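Local coordinates for giardin subunit alpha-1 (PDB 4EVH), which binds calcium, and phospholipids such as phosphatidylserine in a calcium-dependent way, as an annexin-family giardin involved in parasite attachment and cytoskeletal remodelling, at residues A[230-235]-A[260-265]; A[77-82]-A[116-121]; A[164-169]-A[203-208]. All coordinates share one frame; numbering follows the deposited sequence.

Interaction 1 of 3, residues A[230-235]-A[260-265]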
ATOM      1  N   LEU A 230      -2.508  -3.910   6.963  1.00 17.75           N
ATOM      2  CA  LEU A 230      -1.724  -4.433   5.846  1.00 21.44           C
ATOM      3  C   LEU A 230      -0.340  -3.749   5.775  1.00 24.49           C
ATOM      4  O   LEU A 230       0.703  -4.419   5.621  1.00 16.01           O
ATOM      5  CB  LEU A 230      -2.473  -4.243   4.524  1.00 18.54           C
ATOM      6  CG  LEU A 230      -1.680  -4.794   3.338  1.00 18.67           C
ATOM      7  CD1 LEU A 230      -1.001  -6.143   3.712  1.00 17.31           C
ATOM      8  CD2 LEU A 230      -2.575  -4.947   2.134  1.00 14.84           C
ATOM      9  N   ALA A 231      -0.371  -2.413   5.877  1.00 18.89           N
ATOM     10  CA  ALA A 231       0.809  -1.567   5.917  1.00 17.35           C
ATOM     11  C   ALA A 231       1.825  -2.087   6.920  1.00 19.17           C
ATOM     12  O   ALA A 231       2.955  -2.434   6.557  1.00 18.40           O
ATOM     13  CB  ALA A 231       0.413  -0.146   6.275  1.00 17.64           C
ATOM     14  N   ALA A 232       1.417  -2.127   8.184  1.00 14.40           N
ATOM     15  CA  ALA A 232       2.292  -2.559   9.263  1.00 19.42           C
ATOM     16  C   ALA A 232       3.072  -3.849   8.904  1.00 22.13           C
ATOM     17  O   ALA A 232       4.287  -3.932   9.108  1.00 18.57           O
ATOM     18  CB  ALA A 232       1.476  -2.745  10.551  1.00 18.59           C
ATOM     19  N   TYR A 233       2.349  -4.835   8.377  1.00 15.56           N
ATOM     20  CA  TYR A 233       2.914  -6.067   7.867  1.00 17.35           C
ATOM     21  C   TYR A 233       3.883  -5.837   6.697  1.00 19.29           C
ATOM     22  O   TYR A 233       5.004  -6.319   6.695  1.00 16.63           O
ATOM     23  CB  TYR A 233       1.765  -6.960   7.402  1.00 17.91           C
ATOM     24  CG  TYR A 233       2.179  -8.239   6.701  1.00 17.88           C
ATOM     25  CD1 TYR A 233       2.643  -9.337   7.428  1.00 15.85           C
ATOM     26  CD2 TYR A 233       2.074  -8.362   5.318  1.00 12.92           C
ATOM     27  CE1 TYR A 233       3.004 -10.518   6.795  1.00 13.81           C
ATOM     28  CE2 TYR A 233       2.422  -9.530   4.679  1.00 16.31           C
ATOM     29  CZ  TYR A 233       2.892 -10.616   5.423  1.00 15.59           C
ATOM     30  OH  TYR A 233       3.256 -11.787   4.789  1.00 13.03           O
ATOM     31  N   LEU A 234       3.426  -5.124   5.680  1.00 20.14           N
ATOM     32  CA  LEU A 234       4.279  -4.836   4.549  1.00 18.17           C
ATOM     33  C   LEU A 234       5.568  -4.198   5.044  1.00 18.46           C
ATOM     34  O   LEU A 234       6.639  -4.415   4.478  1.00 20.11           O
ATOM     35  CB  LEU A 234       3.567  -3.895   3.584  1.00 17.46           C
ATOM     36  CG  LEU A 234       2.891  -4.507   2.361  1.00 18.58           C
ATOM     37  CD1 LEU A 234       2.825  -6.000   2.473  1.00 16.90           C
ATOM     38  CD2 LEU A 234       1.503  -3.903   2.164  1.00 19.15           C
ATOM     39  N   ILE A 235       5.470  -3.396   6.097  1.00 18.47           N
ATOM     40  CA  ILE A 235       6.628  -2.644   6.553  1.00 17.86           C
ATOM     41  C   ILE A 235       7.594  -3.645   7.163  1.00 22.84           C
ATOM     42  O   ILE A 235       8.805  -3.647   6.861  1.00 17.76           O
ATOM     43  CB  ILE A 235       6.230  -1.509   7.530  1.00 18.09           C
ATOM     44  CG1 ILE A 235       5.702  -0.301   6.729  1.00 15.02           C
ATOM     45  CG2 ILE A 235       7.409  -1.119   8.416  1.00 11.67           C
ATOM     46  CD1 ILE A 235       4.749   0.617   7.488  1.00 14.07           C
ATOM     47  N   LEU A 260      -1.606   5.881   8.974  1.00 25.18           N
ATOM     48  CA  LEU A 260      -0.733   6.266  10.095  1.00 27.46           C
ATOM     49  C   LEU A 260      -0.805   5.378  11.359  1.00 18.04           C
ATOM     50  O   LEU A 260       0.122   5.374  12.164  1.00 18.32           O
ATOM     51  CB  LEU A 260      -0.862   7.758  10.430  1.00 19.49           C
ATOM     52  CG  LEU A 260      -0.103   8.642   9.447  1.00 22.13           C
ATOM     53  CD1 LEU A 260      -1.061   9.482   8.605  1.00 23.69           C
ATOM     54  CD2 LEU A 260       0.870   9.510  10.188  1.00 20.99           C
ATOM     55  N   GLY A 261      -1.880   4.613  11.511  1.00 14.47           N
ATOM     56  CA  GLY A 261      -2.018   3.727  12.656  1.00 23.89           C
ATOM     57  C   GLY A 261      -1.139   2.478  12.620  1.00 21.60           C
ATOM     58  O   GLY A 261      -1.153   1.653  13.550  1.00 15.87           O
ATOM     59  N   ALA A 262      -0.378   2.343  11.539  1.00 18.94           N
ATOM     60  CA  ALA A 262       0.517   1.211  11.357  1.00 18.40           C
ATOM     61  C   ALA A 262       1.447   1.102  12.547  1.00 18.80           C
ATOM     62  O   ALA A 262       1.783   0.001  12.975  1.00 16.53           O
ATOM     63  CB  ALA A 262       1.328   1.359  10.058  1.00 15.19           C
ATOM     64  N   LYS A 263       1.867   2.242  13.085  1.00 17.50           N
ATOM     65  CA  LYS A 263       2.800   2.203  14.198  1.00 25.42           C
ATOM     66  C   LYS A 263       2.250   1.394  15.377  1.00 23.52           C
ATOM     67  O   LYS A 263       3.001   0.674  16.041  1.00 19.02           O
ATOM     68  CB  LYS A 263       3.263   3.600  14.623  1.00 22.37           C
ATOM     69  CG  LYS A 263       2.205   4.660  14.718  1.00 19.83           C
ATOM     70  CD  LYS A 263       2.706   5.750  15.650  1.00 21.08           C
ATOM     71  CE  LYS A 263       1.968   7.060  15.458  1.00 33.43           C
ATOM     72  NZ  LYS A 263       2.495   7.832  14.297  1.00 24.74           N
ATOM     73  N   HIS A 264       0.940   1.497  15.599  1.00 19.37           N
ATOM     74  CA  HIS A 264       0.254   0.711  16.619  1.00 22.26           C
ATOM     75  C   HIS A 264       0.017  -0.722  16.169  1.00 22.16           C
ATOM     76  O   HIS A 264       0.171  -1.657  16.947  1.00 24.09           O
ATOM     77  CB  HIS A 264      -1.081   1.361  16.990  1.00 24.75           C
ATOM     78  CG  HIS A 264      -0.954   2.797  17.390  1.00 30.18           C
ATOM     79  ND1 HIS A 264      -0.612   3.185  18.670  1.00 34.44           N
ATOM     80  CD2 HIS A 264      -1.101   3.940  16.675  1.00 25.94           C
ATOM     81  CE1 HIS A 264      -0.565   4.505  18.727  1.00 39.43           C
ATOM     82  NE2 HIS A 264      -0.857   4.988  17.531  1.00 28.64           N
ATOM     83  N   ALA A 265      -0.378  -0.892  14.912  1.00 20.49           N
ATOM     84  CA  ALA A 265      -0.583  -2.224  14.374  1.00 19.52           C
ATOM     85  C   ALA A 265       0.724  -3.006  14.422  1.00 20.27           C
ATOM     86  O   ALA A 265       0.731  -4.220  14.625  1.00 22.96           O
ATOM     87  CB  ALA A 265      -1.124  -2.144  12.944  1.00 17.08           C
TER
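Ala232 and Ala265 meet methyl to methyl, CB to CB at 3.6 Å, and this pair joins a cluster of small side chains between two helices. The same Ala232 CB also rests on the start of the other helix, 3.7 Å from Ala262 O and 4.1 Å from Ala262 CB. Ala262 and Ala265 are three residues apart on one face of their helical turn, and the methyl of Ala232 touches both, set against the pair rather than wedged between them. Ala262 CB in turn is met from three residues: beside Ala232 it has Ala231 CB at 4.2 Å and, one turn further along, Ile235 CD1 at 4.3 Å. Ile235 can contribute because its CG1 branch is set beside the backbone N (chi1 -80°), and the far methyl CD1 is carried on toward Ala262 by a stretched-out chi2.

With a single carbon on nearly every touching residue, the backbones come close: the CA atoms of Ala232 and Ala262 are 4.7 Å apart. The side chains that meet are all apolar, and one methyl also touches a backbone carbonyl oxygen. Ala265 N bonds back to Gly261 O, just before the short helix, at 3.0 Å.

Further out, Lys263 points away from the contact and gives its NZ to the carbonyl of Arg293, which ties this turn to the end of the chain. Both segments lie in the predicted fourth annexin repeat. On the far flank of helix 227-240, Tyr233 stacks on Phe222, and Leu230 packs on helix 211-225. Ile235 continues onto Met248 and Ile251, and Met272 touches both Ile235 and Ala262, so the alanine contact sits next to helices 245-255 and 272-279.

Interaction 2 of 3, residues A[77-82]-A[116-121]; sequences VRAQHI and RMFKKP
Phe118, whose ring packs on Ala79 of the other segment, has its carbonyl oxygen bonded by Lys120 NZ at 3.0 Å. The ammonium group lies in the carbonyl plane at a C=O...N angle of 155°, and Lys120 thus turns back on the carbonyl two residues before it. Lys119, between them, has positive phi and leaves the helical conformation.

The ring of Phe118 presents its edge to helix 74-87: Ala79 O lies at that edge, near the ring plane, 3.3 Å from Phe118 CE1, and the same CE1 is 4.2 Å from Ala79 CB. One face of the ring is covered from within its own segment by Met117 CB, over the ring centre. Met117 also reaches the neighbouring helix itself. Its CG stands beside the backbone N (chi1 -56°) and the chain runs straight to the sulfur, so that SD comes 3.8 Å from Ala79 CB, and the bend at the last torsion puts CE 3.5 Å from Gln80 NE2. The methionine and the glutamine cross at about a right angle.

Gln80 comes to the neighbouring CZ and CE2 atoms of the ring, OE1 being 3.9 Å from Phe118 CZ. The amide and ring planes are 74° apart, and the amide makes no hydrogen bond to residues 116-121.

Outside this pair, Phe118 also meets Arg83 in a cation-pi contact and Tyr114 edge-to-face, while Arg116 makes a salt bridge to Glu76. These contacts join helix 104-118 to helix 74-87 within the predicted second annexin repeat; another side of helix 74-87, through Val77 and His81, packs on Met254 of helix 245-255.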
ATOM      1  N   VAL A  77       1.653   8.158  -9.688  1.00 23.21           N
ATOM      2  CA  VAL A  77       2.656   7.431  -8.941  1.00 20.79           C
ATOM      3  C   VAL A  77       2.303   5.951  -8.925  1.00 24.27           C
ATOM      4  O   VAL A  77       3.146   5.089  -9.245  1.00 21.52           O
ATOM      5  CB  VAL A  77       2.740   7.939  -7.502  1.00 19.48           C
ATOM      6  CG1 VAL A  77       3.630   7.017  -6.671  1.00 19.89           C
ATOM      7  CG2 VAL A  77       3.267   9.349  -7.490  1.00 16.34           C
ATOM      8  N   ARG A  78       1.051   5.667  -8.571  1.00 19.28           N
ATOM      9  CA  ARG A  78       0.560   4.305  -8.569  1.00 14.10           C
ATOM     10  C   ARG A  78       0.622   3.684  -9.967  1.00 18.18           C
ATOM     11  O   ARG A  78       1.249   2.646 -10.153  1.00 25.19           O
ATOM     12  CB  ARG A  78      -0.838   4.237  -7.964  1.00 17.20           C
ATOM     13  CG  ARG A  78      -1.236   2.868  -7.462  1.00 15.44           C
ATOM     14  CD  ARG A  78      -2.509   2.894  -6.637  1.00 17.67           C
ATOM     15  NE  ARG A  78      -2.444   1.850  -5.630  1.00 21.75           N
ATOM     16  CZ  ARG A  78      -2.263   2.061  -4.332  1.00 21.16           C
ATOM     17  NH1 ARG A  78      -2.194   3.287  -3.842  1.00 22.21           N
ATOM     18  NH2 ARG A  78      -2.174   1.030  -3.514  1.00 24.55           N
ATOM     19  N   ALA A  79       0.025   4.329 -10.961  1.00 20.57           N
ATOM     20  CA  ALA A  79       0.035   3.785 -12.328  1.00 21.67           C
ATOM     21  C   ALA A  79       1.442   3.514 -12.881  1.00 26.06           C
ATOM     22  O   ALA A  79       1.635   2.594 -13.677  1.00 26.49           O
ATOM     23  CB  ALA A  79      -0.756   4.675 -13.278  1.00 21.50           C
ATOM     24  N   GLN A  80       2.425   4.300 -12.457  1.00 24.72           N
ATOM     25  CA  GLN A  80       3.807   4.040 -12.849  1.00 23.65           C
ATOM     26  C   GLN A  80       4.374   2.802 -12.135  1.00 24.95           C
ATOM     27  O   GLN A  80       5.054   1.966 -12.758  1.00 16.98           O
ATOM     28  CB  GLN A  80       4.682   5.249 -12.538  1.00 24.01           C
ATOM     29  CG  GLN A  80       6.067   5.194 -13.157  1.00 23.64           C
ATOM     30  CD  GLN A  80       6.023   5.202 -14.681  1.00 25.90           C
ATOM     31  OE1 GLN A  80       6.142   4.144 -15.310  1.00 24.62           O
ATOM     32  NE2 GLN A  80       5.857   6.398 -15.283  1.00 15.66           N
ATOM     33  N   HIS A  81       4.115   2.706 -10.828  1.00 21.01           N
ATOM     34  CA  HIS A  81       4.496   1.525 -10.055  1.00 16.84           C
ATOM     35  C   HIS A  81       3.854   0.292 -10.673  1.00 20.20           C
ATOM     36  O   HIS A  81       4.520  -0.708 -10.903  1.00 21.51           O
ATOM     37  CB  HIS A  81       4.062   1.658  -8.597  1.00 19.19           C
ATOM     38  CG  HIS A  81       4.955   2.537  -7.776  1.00 21.13           C
ATOM     39  ND1 HIS A  81       6.260   2.807  -8.124  1.00 19.52           N
ATOM     40  CD2 HIS A  81       4.727   3.209  -6.621  1.00 18.45           C
ATOM     41  CE1 HIS A  81       6.798   3.603  -7.214  1.00 19.78           C
ATOM     42  NE2 HIS A  81       5.886   3.868  -6.297  1.00 16.39           N
ATOM     43  N   ILE A  82       2.558   0.372 -10.963  1.00 22.92           N
ATOM     44  CA  ILE A  82       1.866  -0.713 -11.660  1.00 21.10           C
ATOM     45  C   ILE A  82       2.432  -0.950 -13.060  1.00 21.68           C
ATOM     46  O   ILE A  82       2.484  -2.080 -13.534  1.00 26.13           O
ATOM     47  CB  ILE A  82       0.349  -0.468 -11.753  1.00 26.45           C
ATOM     48  CG1 ILE A  82      -0.261  -0.338 -10.351  1.00 20.91           C
ATOM     49  CG2 ILE A  82      -0.320  -1.575 -12.555  1.00 24.12           C
ATOM     50  CD1 ILE A  82      -1.779  -0.311 -10.331  1.00 15.66           C
ATOM     51  N   ARG A 116      -4.194   7.633 -19.093  1.00 23.90           N
ATOM     52  CA  ARG A 116      -3.617   8.901 -19.478  1.00 29.30           C
ATOM     53  C   ARG A 116      -2.173   8.637 -19.847  1.00 27.84           C
ATOM     54  O   ARG A 116      -1.714   9.000 -20.918  1.00 31.44           O
ATOM     55  CB  ARG A 116      -3.713   9.898 -18.333  1.00 24.89           C
ATOM     56  CG  ARG A 116      -3.531  11.332 -18.726  1.00 24.03           C
ATOM     57  CD  ARG A 116      -4.143  12.258 -17.667  1.00 27.81           C
ATOM     58  NE  ARG A 116      -3.687  11.951 -16.310  1.00 33.64           N
ATOM     59  CZ  ARG A 116      -4.367  11.223 -15.418  1.00 41.61           C
ATOM     60  NH1 ARG A 116      -5.561  10.719 -15.725  1.00 33.59           N
ATOM     61  NH2 ARG A 116      -3.855  10.995 -14.205  1.00 34.57           N
ATOM     62  N   MET A 117      -1.467   7.954 -18.964  1.00 32.15           N
ATOM     63  CA  MET A 117      -0.046   7.722 -19.151  1.00 31.21           C
ATOM     64  C   MET A 117       0.290   6.785 -20.323  1.00 32.69           C
ATOM     65  O   MET A 117       1.074   7.150 -21.201  1.00 31.17           O
ATOM     66  CB  MET A 117       0.578   7.230 -17.844  1.00 25.87           C
ATOM     67  CG  MET A 117       0.335   8.188 -16.669  1.00 29.25           C
ATOM     68  SD  MET A 117       0.896   7.611 -15.040  1.00 43.07           S
ATOM     69  CE  MET A 117       2.679   7.851 -15.133  1.00 21.88           C
ATOM     70  N   PHE A 118      -0.299   5.594 -20.351  1.00 26.97           N
ATOM     71  CA  PHE A 118       0.165   4.571 -21.292  1.00 30.55           C
ATOM     72  C   PHE A 118      -0.894   4.148 -22.318  1.00 36.07           C
ATOM     73  O   PHE A 118      -0.744   3.120 -22.978  1.00 42.26           O
ATOM     74  CB  PHE A 118       0.717   3.330 -20.553  1.00 28.80           C
ATOM     75  CG  PHE A 118       1.372   3.638 -19.220  1.00 32.25           C
ATOM     76  CD1 PHE A 118       0.706   3.381 -18.023  1.00 32.05           C
ATOM     77  CD2 PHE A 118       2.648   4.179 -19.157  1.00 33.24           C
ATOM     78  CE1 PHE A 118       1.293   3.664 -16.794  1.00 22.31           C
ATOM     79  CE2 PHE A 118       3.245   4.466 -17.921  1.00 29.03           C
ATOM     80  CZ  PHE A 118       2.560   4.207 -16.744  1.00 24.90           C
ATOM     81  N   LYS A 119      -1.956   4.937 -22.456  1.00 34.47           N
ATOM     82  CA  LYS A 119      -3.023   4.635 -23.416  1.00 36.24           C
ATOM     83  C   LYS A 119      -3.432   3.163 -23.439  1.00 31.28           C
ATOM     84  O   LYS A 119      -3.773   2.631 -24.485  1.00 32.49           O
ATOM     85  CB  LYS A 119      -2.647   5.088 -24.831  1.00 38.35           C
ATOM     86  CG  LYS A 119      -2.784   6.590 -25.072  1.00 43.80           C
ATOM     87  CD  LYS A 119      -1.616   7.393 -24.481  1.00 42.16           C
ATOM     88  CE  LYS A 119      -1.731   8.890 -24.812  1.00 44.19           C
ATOM     89  NZ  LYS A 119      -3.020   9.507 -24.348  1.00 34.25           N
ATOM     90  N   LYS A 120      -3.413   2.519 -22.275  1.00 36.02           N
ATOM     91  CA  LYS A 120      -3.783   1.109 -22.151  1.00 33.75           C
ATOM     92  C   LYS A 120      -4.746   0.886 -20.999  1.00 28.82           C
ATOM     93  O   LYS A 120      -4.842   1.712 -20.092  1.00 27.77           O
ATOM     94  CB  LYS A 120      -2.540   0.238 -21.955  1.00 36.60           C
ATOM     95  CG  LYS A 120      -1.645   0.169 -23.183  1.00 39.19           C
ATOM     96  CD  LYS A 120      -0.328  -0.511 -22.887  1.00 38.59           C
ATOM     97  CE  LYS A 120       0.594  -0.402 -24.089  1.00 42.04           C
ATOM     98  NZ  LYS A 120       0.851   1.019 -24.447  1.00 35.25           N
ATOM     99  N   PRO A 121      -5.484  -0.226 -21.041  1.00 26.81           N
ATOM    100  CA  PRO A 121      -6.340  -0.551 -19.909  1.00 27.83           C
ATOM    101  C   PRO A 121      -5.549  -1.381 -18.888  1.00 29.45           C
ATOM    102  O   PRO A 121      -5.221  -2.553 -19.090  1.00 25.45           O
ATOM    103  CB  PRO A 121      -7.488  -1.351 -20.548  1.00 26.36           C
ATOM    104  CG  PRO A 121      -7.069  -1.617 -21.990  1.00 26.26           C
ATOM    105  CD  PRO A 121      -5.633  -1.207 -22.124  1.00 28.09           C
TER

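Interaction 3 of 3, residues A[164-169]-A[203-208]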
ATOM      1  N   GLN A 164     -15.385 -24.060   6.380  1.00 28.56           N
ATOM      2  CA  GLN A 164     -15.740 -25.213   5.567  1.00 30.87           C
ATOM      3  C   GLN A 164     -15.112 -25.084   4.189  1.00 36.63           C
ATOM      4  O   GLN A 164     -14.564 -26.048   3.655  1.00 41.55           O
ATOM      5  CB  GLN A 164     -17.251 -25.355   5.431  1.00 37.94           C
ATOM      6  CG  GLN A 164     -17.948 -25.926   6.646  1.00 39.34           C
ATOM      7  CD  GLN A 164     -19.170 -26.735   6.259  1.00 50.64           C
ATOM      8  OE1 GLN A 164     -19.863 -27.284   7.124  1.00 49.26           O
ATOM      9  NE2 GLN A 164     -19.437 -26.825   4.947  1.00 36.59           N
ATOM     10  N   ALA A 165     -15.190 -23.894   3.605  1.00 28.67           N
ATOM     11  CA  ALA A 165     -14.541 -23.673   2.324  1.00 31.41           C
ATOM     12  C   ALA A 165     -13.063 -24.003   2.467  1.00 32.15           C
ATOM     13  O   ALA A 165     -12.453 -24.600   1.580  1.00 31.54           O
ATOM     14  CB  ALA A 165     -14.734 -22.233   1.857  1.00 32.89           C
ATOM     15  N   PHE A 166     -12.497 -23.620   3.604  1.00 31.33           N
ATOM     16  CA  PHE A 166     -11.101 -23.901   3.895  1.00 32.96           C
ATOM     17  C   PHE A 166     -10.812 -25.405   4.012  1.00 38.65           C
ATOM     18  O   PHE A 166      -9.815 -25.888   3.484  1.00 31.79           O
ATOM     19  CB  PHE A 166     -10.660 -23.161   5.160  1.00 28.27           C
ATOM     20  CG  PHE A 166     -10.203 -21.753   4.906  1.00 33.37           C
ATOM     21  CD1 PHE A 166     -11.007 -20.672   5.244  1.00 27.12           C
ATOM     22  CD2 PHE A 166      -8.964 -21.507   4.318  1.00 28.90           C
ATOM     23  CE1 PHE A 166     -10.582 -19.376   5.008  1.00 21.44           C
ATOM     24  CE2 PHE A 166      -8.538 -20.213   4.080  1.00 22.65           C
ATOM     25  CZ  PHE A 166      -9.350 -19.146   4.428  1.00 18.74           C
ATOM     26  N   ASP A 167     -11.680 -26.149   4.692  1.00 41.71           N
ATOM     27  CA  ASP A 167     -11.449 -27.585   4.851  1.00 43.88           C
ATOM     28  C   ASP A 167     -11.562 -28.332   3.526  1.00 47.34           C
ATOM     29  O   ASP A 167     -10.604 -28.981   3.095  1.00 47.38           O
ATOM     30  CB  ASP A 167     -12.379 -28.197   5.894  1.00 41.23           C
ATOM     31  CG  ASP A 167     -11.672 -29.214   6.767  1.00 52.79           C
ATOM     32  OD1 ASP A 167     -10.844 -28.793   7.602  1.00 51.90           O
ATOM     33  OD2 ASP A 167     -11.930 -30.431   6.620  1.00 61.18           O
ATOM     34  N   GLN A 168     -12.731 -28.234   2.888  1.00 47.61           N
ATOM     35  CA  GLN A 168     -12.965 -28.839   1.575  1.00 35.88           C
ATOM     36  C   GLN A 168     -11.984 -28.345   0.514  1.00 39.82           C
ATOM     37  O   GLN A 168     -11.758 -29.024  -0.493  1.00 38.79           O
ATOM     38  CB  GLN A 168     -14.369 -28.517   1.081  1.00 30.55           C
ATOM     39  CG  GLN A 168     -15.454 -28.677   2.089  1.00 39.98           C
ATOM     40  CD  GLN A 168     -16.769 -28.165   1.540  1.00 56.75           C
ATOM     41  OE1 GLN A 168     -16.953 -28.097   0.322  1.00 44.65           O
ATOM     42  NE2 GLN A 168     -17.686 -27.786   2.429  1.00 61.15           N
ATOM     43  N   LYS A 169     -11.421 -27.160   0.732  1.00 37.65           N
ATOM     44  CA  LYS A 169     -10.591 -26.494  -0.272  1.00 38.54           C
ATOM     45  C   LYS A 169     -11.420 -26.003  -1.471  1.00 38.87           C
ATOM     46  O   LYS A 169     -11.015 -26.150  -2.635  1.00 34.59           O
ATOM     47  CB  LYS A 169      -9.420 -27.381  -0.729  1.00 38.70           C
ATOM     48  CG  LYS A 169      -8.378 -27.638   0.352  1.00 46.04           C
ATOM     49  CD  LYS A 169      -7.019 -27.974  -0.247  1.00 48.13           C
ATOM     50  CE  LYS A 169      -5.966 -28.204   0.839  1.00 46.89           C
ATOM     51  NZ  LYS A 169      -4.579 -28.255   0.280  1.00 45.75           N
ATOM     52  N   GLN A 203      -4.141 -18.860   9.764  1.00 31.43           N
ATOM     53  CA  GLN A 203      -3.541 -20.188   9.857  1.00 27.22           C
ATOM     54  C   GLN A 203      -4.197 -21.069   8.827  1.00 26.42           C
ATOM     55  O   GLN A 203      -3.552 -21.911   8.215  1.00 25.47           O
ATOM     56  CB  GLN A 203      -3.748 -20.785  11.245  1.00 26.47           C
ATOM     57  CG  GLN A 203      -3.075 -20.008  12.352  1.00 26.32           C
ATOM     58  CD  GLN A 203      -3.485 -20.489  13.722  1.00 29.18           C
ATOM     59  OE1 GLN A 203      -2.763 -20.304  14.706  1.00 28.02           O
ATOM     60  NE2 GLN A 203      -4.652 -21.109  13.797  1.00 29.66           N
ATOM     61  N   ALA A 204      -5.498 -20.861   8.643  1.00 28.92           N
ATOM     62  CA  ALA A 204      -6.249 -21.551   7.604  1.00 28.85           C
ATOM     63  C   ALA A 204      -5.539 -21.416   6.256  1.00 24.70           C
ATOM     64  O   ALA A 204      -5.236 -22.417   5.616  1.00 21.53           O
ATOM     65  CB  ALA A 204      -7.675 -21.014   7.532  1.00 23.94           C
ATOM     66  N   ILE A 205      -5.282 -20.173   5.849  1.00 26.25           N
ATOM     67  CA  ILE A 205      -4.495 -19.861   4.655  1.00 24.40           C
ATOM     68  C   ILE A 205      -3.177 -20.633   4.663  1.00 29.77           C
ATOM     69  O   ILE A 205      -2.802 -21.245   3.660  1.00 28.61           O
ATOM     70  CB  ILE A 205      -4.205 -18.331   4.534  1.00 23.45           C
ATOM     71  CG1 ILE A 205      -5.481 -17.560   4.166  1.00 24.68           C
ATOM     72  CG2 ILE A 205      -3.105 -18.046   3.500  1.00 19.86           C
ATOM     73  CD1 ILE A 205      -5.351 -16.038   4.274  1.00 20.53           C
ATOM     74  N   ALA A 206      -2.487 -20.605   5.803  1.00 28.58           N
ATOM     75  CA  ALA A 206      -1.199 -21.285   5.953  1.00 31.10           C
ATOM     76  C   ALA A 206      -1.291 -22.771   5.609  1.00 31.50           C
ATOM     77  O   ALA A 206      -0.344 -23.367   5.063  1.00 29.14           O
ATOM     78  CB  ALA A 206      -0.654 -21.095   7.375  1.00 26.56           C
ATOM     79  N   THR A 207      -2.435 -23.360   5.948  1.00 26.88           N
ATOM     80  CA  THR A 207      -2.693 -24.767   5.687  1.00 26.07           C
ATOM     81  C   THR A 207      -2.951 -25.016   4.198  1.00 32.88           C
ATOM     82  O   THR A 207      -2.458 -26.002   3.633  1.00 36.55           O
ATOM     83  CB  THR A 207      -3.907 -25.277   6.504  1.00 25.64           C
ATOM     84  OG1 THR A 207      -3.578 -25.323   7.897  1.00 27.80           O
ATOM     85  CG2 THR A 207      -4.315 -26.665   6.050  1.00 31.61           C
ATOM     86  N   ILE A 208      -3.714 -24.121   3.566  1.00 26.71           N
ATOM     87  CA  ILE A 208      -4.162 -24.334   2.186  1.00 31.81           C
ATOM     88  C   ILE A 208      -3.187 -23.812   1.132  1.00 28.67           C
ATOM     89  O   ILE A 208      -2.936 -24.476   0.130  1.00 29.07           O
ATOM     90  CB  ILE A 208      -5.540 -23.691   1.916  1.00 25.91           C
ATOM     91  CG1 ILE A 208      -5.972 -23.981   0.476  1.00 24.22           C
ATOM     92  CG2 ILE A 208      -5.476 -22.191   2.156  1.00 23.86           C
ATOM     93  CD1 ILE A 208      -7.474 -23.914   0.245  1.00 34.03           C
TER
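With chi1 at -178°, the CG1 branch of Ile208 runs opposite its own backbone N, which carries CD1 toward Lys169 and leaves CG2 facing Phe166. Phe166 puts CG next to its backbone N, and the ring reaches across to helix 201-208 with one face against Ala204. The methyl of Ala204 sits on that face, CB 3.6 Å from the Phe166 ring centroid and 15° off the normal, a CH-pi contact. At the ring edge, near its plane, Ile208 CG2 is 4.1 Å from Phe166 CE2, and Ile205 CG1 adds a contact to the same CE2 at 4.0 Å.

Lys169, the first residue to leave helical backbone angles and with positive phi, lays its extended aliphatic chain against Ile208, the two sliding past each other in opposite directions with Lys169 CG 3.8 Å from Ile208 CD1. The aliphatic part of an exposed lysine thus borders the buried Phe166 and Ile208.

The short helical segments, both in the predicted third annexin repeat, run nearly parallel, 18° apart, with axes 10.0 Å from each other. Beyond the pair, Ile208 packs on Thr171 and Leu174 of helix 171-180, and Ile205 on Tyr214 and Phe217 of helix 211-225.

In the fold
From the N terminus, interaction 2 comes first, closing a mostly helical loop of 33 residues between helix 74-87 and helix 104-118. Interaction 3 follows, closing another 33-residue loop, this time between helix 155-168 and helix 201-208. Interaction 1 comes last and closes the 24-residue span from helix 227-240 to the short helix 262-265. The three loops follow in series, neither nesting nor crossing, and each lies inside one predicted annexin repeat: the second, third and fourth. No two contacts touch: the centres of interactions 2 and 3 are about 35 Å apart, and interaction 1 is about 26 Å from either, centre to centre. Helix 245-255 packs against residues of both interactions 1 and 2, so it links their surroundings.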